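Local coordinates for beta-N-acetylhexosaminidase (Mycobacterium smegmatis, PDB 4YYF), which probably hydrolyses terminal non-reducing N-acetyl-D-hexosamine residues from N-acetyl-beta-D-hexosaminides, as a member of glycosyl hydrolase family 3, at residues L79-L82 with S86-D89; L272-G277 with P281-L286. The protein carries 1 engineered substitution. All coordinates share one frame; numbering follows the deposited sequence.

Interaction 1: residues L79-L82 with S86-D89; sequences LSML and SLGD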
loop_
_atom_site.group_PDB
_atom_site.type_symbol
_atom_site.label_atom_id
_atom_site.label_comp_id
_atom_site.label_asym_id
_atom_site.label_seq_id
_atom_site.Cartn_x
_atom_site.Cartn_y
_atom_site.Cartn_z
ATOM N N LEU A 79 17.508 -1.586 10.394
ATOM C CA LEU A 79 17.488 -2.659 9.382
ATOM C C LEU A 79 18.252 -3.938 9.751
ATOM O O LEU A 79 18.205 -4.929 9.016
ATOM C CB LEU A 79 18.007 -2.144 8.038
ATOM C CG LEU A 79 17.217 -1.001 7.403
ATOM C CD1 LEU A 79 17.790 -0.637 6.035
ATOM C CD2 LEU A 79 15.767 -1.401 7.283
ATOM N N SER A 80 18.945 -3.938 10.881
ATOM C CA SER A 80 19.692 -5.134 11.266
ATOM C C SER A 80 18.769 -6.343 11.416
ATOM O O SER A 80 19.207 -7.475 11.241
ATOM C CB SER A 80 20.506 -4.899 12.540
ATOM O OG SER A 80 19.644 -4.594 13.609
HETATM N N MSE A 81 17.492 -6.114 11.720
HETATM C CA MSE A 81 16.545 -7.228 11.845
HETATM C C MSE A 81 16.385 -8.024 10.544
HETATM O O MSE A 81 15.941 -9.176 10.565
HETATM C CB MSE A 81 15.175 -6.731 12.323
HETATM C CG MSE A 81 14.503 -5.736 11.360
HETATM SE SE MSE A 81 12.749 -5.134 12.026
HETATM C CE MSE A 81 11.850 -6.832 11.931
ATOM N N LEU A 82 16.738 -7.422 9.411
ATOM C CA LEU A 82 16.613 -8.116 8.122
ATOM C C LEU A 82 17.777 -9.050 7.830
ATOM O O LEU A 82 17.673 -9.925 6.960
ATOM C CB LEU A 82 16.507 -7.117 6.968
ATOM C CG LEU A 82 15.415 -6.082 7.105
ATOM C CD1 LEU A 82 15.480 -5.119 5.932
ATOM C CD2 LEU A 82 14.067 -6.784 7.184
ATOM N N SER A 86 16.368 -12.097 12.955
ATOM C CA SER A 86 15.226 -11.805 13.819
ATOM C C SER A 86 13.908 -11.713 13.043
ATOM O O SER A 86 12.889 -12.230 13.499
ATOM C CB SER A 86 15.493 -10.589 14.722
ATOM O OG SER A 86 15.545 -9.409 13.958
ATOM N N LEU A 87 13.904 -11.108 11.856
ATOM C CA LEU A 87 12.656 -11.073 11.084
ATOM C C LEU A 87 12.173 -12.484 10.751
ATOM O O LEU A 87 10.996 -12.794 10.910
ATOM C CB LEU A 87 12.785 -10.235 9.807
ATOM C CG LEU A 87 11.502 -10.222 8.947
ATOM C CD1 LEU A 87 10.308 -9.576 9.688
ATOM C CD2 LEU A 87 11.750 -9.530 7.630
ATOM N N GLY A 88 13.091 -13.345 10.312
ATOM C CA GLY A 88 12.751 -14.720 9.998
ATOM C C GLY A 88 12.122 -15.435 11.178
ATOM O O GLY A 88 11.138 -16.149 11.024
ATOM N N ASP A 89 12.686 -15.223 12.362
ATOM C CA ASP A 89 12.193 -15.856 13.571
ATOM C C ASP A 89 10.776 -15.394 13.920
ATOM O O ASP A 89 9.909 -16.205 14.271
ATOM C CB ASP A 89 13.146 -15.561 14.722
ATOM C CG ASP A 89 12.771 -16.295 15.989
ATOM O OD1 ASP A 89 12.975 -17.519 16.034
ATOM O OD2 ASP A 89 12.291 -15.647 16.938
#
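The start of helix 86-93 is a worked example of a beta-to-alpha connection folding back on itself: M81 and L82, in the loop that leaves strand 70-73, meet S86 and L87 of the first helical turn. The loop side is itself a short turn, closed by a backbone bond of 2.9 Å from L82 N to L79 O. From this turn the carbonyl of M81 reaches the helix, where L87 N donates to M81 O over 3.1 Å with an N-H...O angle of 157°. An amide so near the start of a helix has no carbonyl of an earlier helical turn to use, and M81 O fills that role, while D84 OD1 accepts from S86 N beside it.

Strands 70-73 and 100-107 are parallel neighbours in the sheet, so helix 86-93 is the connecting arm of a beta-alpha-beta crossover, the repeating element of the TIM-barrel fold to which this family belongs. The apolar part of the contact is carried by the fork of L87. One branch, CD1, lies 3.9 Å from CE of M81, which is selenomethionine, and the two chains cross at a slant. The other, CD2, packs 3.6 Å from CD2 of L82, whose side chain runs alongside in the same direction. In L87, chi1 of 178° swings CG out alongside the loop, and the branches pass beside M81 CE and L82 CD2. In M81, chi1 of 62° sets CG between N and the carbonyl carbon, and a bend at chi3 turns the methyl toward L87. The hydroxyl of S86 rests by M81, with OG 3.2 Å from CB. M81 also touches A56 and A59 of the neighbouring helix 56-66, and L87 touches I71 of strand 70-73.

Interaction 2: residues L272-G277 with P281-L286; sequences LLRSGG and PGFGGL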
loop_
_atom_site.group_PDB
_atom_site.type_symbol
_atom_site.label_atom_id
_atom_site.label_comp_id
_atom_site.label_asym_id
_atom_site.label_seq_id
_atom_site.Cartn_x
_atom_site.Cartn_y
_atom_site.Cartn_z
ATOM N N LEU A 272 -15.475 3.045 -7.203
ATOM C CA LEU A 272 -14.950 3.317 -8.538
ATOM C C LEU A 272 -14.012 2.188 -8.961
ATOM O O LEU A 272 -14.072 1.703 -10.090
ATOM C CB LEU A 272 -14.188 4.643 -8.550
ATOM C CG LEU A 272 -13.724 5.128 -9.926
ATOM C CD1 LEU A 272 -14.904 5.593 -10.750
ATOM C CD2 LEU A 272 -12.681 6.253 -9.773
ATOM N N LEU A 273 -13.165 1.765 -8.028
ATOM C CA LEU A 273 -12.188 0.706 -8.263
ATOM C C LEU A 273 -12.860 -0.665 -8.400
ATOM O O LEU A 273 -12.562 -1.422 -9.334
ATOM C CB LEU A 273 -11.143 0.722 -7.134
ATOM C CG LEU A 273 -9.911 -0.179 -7.211
ATOM C CD1 LEU A 273 -9.143 0.044 -8.515
ATOM C CD2 LEU A 273 -9.001 0.057 -5.985
ATOM N N ARG A 274 -13.777 -0.987 -7.488
ATOM C CA ARG A 274 -14.438 -2.298 -7.503
ATOM C C ARG A 274 -15.365 -2.504 -8.695
ATOM O O ARG A 274 -15.496 -3.621 -9.209
ATOM C CB ARG A 274 -15.261 -2.528 -6.220
ATOM C CG ARG A 274 -14.486 -2.484 -4.903
ATOM C CD ARG A 274 -13.379 -3.501 -4.839
ATOM N NE ARG A 274 -12.706 -3.446 -3.542
ATOM C CZ ARG A 274 -11.566 -4.062 -3.269
ATOM N NH1 ARG A 274 -10.966 -4.766 -4.209
ATOM N NH2 ARG A 274 -11.024 -3.954 -2.067
ATOM N N SER A 275 -16.040 -1.439 -9.117
ATOM C CA SER A 275 -17.092 -1.569 -10.125
ATOM C C SER A 275 -16.561 -1.537 -11.556
ATOM O O SER A 275 -17.267 -1.921 -12.499
ATOM C CB SER A 275 -18.097 -0.429 -9.990
ATOM O OG SER A 275 -17.504 0.786 -10.438
ATOM N N GLY A 276 -15.340 -1.050 -11.726
ATOM C CA GLY A 276 -14.799 -0.859 -13.065
ATOM C C GLY A 276 -15.108 0.528 -13.591
ATOM O O GLY A 276 -14.875 0.838 -14.766
ATOM N N GLY A 277 -15.637 1.376 -12.716
ATOM C CA GLY A 277 -16.010 2.728 -13.100
ATOM C C GLY A 277 -14.812 3.567 -13.501
ATOM O O GLY A 277 -14.949 4.570 -14.190
ATOM N N PRO A 281 -11.363 -3.126 -15.867
ATOM C CA PRO A 281 -12.198 -4.151 -15.237
ATOM C C PRO A 281 -12.243 -3.947 -13.725
ATOM O O PRO A 281 -11.235 -3.536 -13.144
ATOM C CB PRO A 281 -11.469 -5.455 -15.578
ATOM C CG PRO A 281 -10.060 -5.029 -15.913
ATOM C CD PRO A 281 -10.203 -3.701 -16.565
ATOM N N GLY A 282 -13.393 -4.222 -13.106
ATOM C CA GLY A 282 -13.545 -4.071 -11.668
ATOM C C GLY A 282 -12.485 -4.871 -10.928
ATOM O O GLY A 282 -12.255 -6.044 -11.237
ATOM N N PHE A 283 -11.843 -4.241 -9.949
ATOM C CA PHE A 283 -10.693 -4.836 -9.273
ATOM C C PHE A 283 -11.119 -5.562 -8.008
ATOM O O PHE A 283 -11.768 -4.976 -7.138
ATOM C CB PHE A 283 -9.671 -3.739 -8.937
ATOM C CG PHE A 283 -8.436 -4.243 -8.238
ATOM C CD1 PHE A 283 -7.577 -5.138 -8.870
ATOM C CD2 PHE A 283 -8.118 -3.802 -6.961
ATOM C CE1 PHE A 283 -6.426 -5.594 -8.235
ATOM C CE2 PHE A 283 -6.971 -4.253 -6.311
ATOM C CZ PHE A 283 -6.122 -5.146 -6.952
ATOM N N GLY A 284 -10.741 -6.834 -7.900
ATOM C CA GLY A 284 -11.138 -7.654 -6.769
ATOM C C GLY A 284 -9.997 -7.973 -5.814
ATOM O O GLY A 284 -10.190 -8.691 -4.841
ATOM N N GLY A 285 -8.813 -7.431 -6.079
ATOM C CA GLY A 285 -7.668 -7.695 -5.232
ATOM C C GLY A 285 -7.530 -6.769 -4.037
ATOM O O GLY A 285 -8.453 -6.029 -3.669
ATOM N N LEU A 286 -6.350 -6.823 -3.428
ATOM C CA LEU A 286 -6.083 -6.159 -2.169
ATOM C C LEU A 286 -5.875 -4.660 -2.350
ATOM O O LEU A 286 -5.148 -4.218 -3.245
ATOM C CB LEU A 286 -4.830 -6.769 -1.540
ATOM C CG LEU A 286 -4.574 -6.480 -0.065
ATOM C CD1 LEU A 286 -5.698 -7.095 0.757
ATOM C CD2 LEU A 286 -3.210 -7.036 0.359
#
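Here the C-terminal end of a helix grips the loop that follows it, with L273 and R274 of helix 267-275 meeting G282, F283 and G285 on the way to strand 287-289. F283 N donates to the carbonyl L273 O over 3.0 Å, and beside it G282 brings its CA to 3.2 Å from R274 O in a CA-H...O contact. G276, with a positive phi of 91°, is the first residue to leave the helical conformation.

Since strands 246-249 and 287-289 are parallel neighbours, this is the return leg of a beta-alpha-beta crossover in the barrel. R274 fastens it through a single nitrogen: NH1 gives one hydrogen to F283 O at 3.0 Å and the other to G285 O at 2.9 Å. Both oxygens lie in the guanidinium plane, but NH1 stands above the carbonyl plane of F283 and within that of G285. NH2 is held by a salt bridge to D317, which should help fix the group's rotation. Inward, L273 CD1 packs 3.8 Å from F283 CB, the two side chains lying side by side and both touching V247 of strand 246-249, and G285 N sits 3.5 Å above the centre of the F283 ring.

Overall arrangement
Read from the N terminus, the chain closes interaction 1 well before it opens interaction 2, so the two are in series and neither nests nor crosses. Each is a short-range closure with three residues between its segments, but the junctions are of opposite kinds. Residues 79-82 with 86-89 join the exit from strand 70-73 to the start of a helix; residues 272-277 with 281-286 join the end of a helix to the approach to strand 287-289. In a TIM barrel such junctions belong to opposite ends of the barrel. Consistent with this, the contacts lie on opposite sides of the chain's centre. The centres of interactions 1 and 2 are about 35 Å apart, and their nearest atoms about 17 Å.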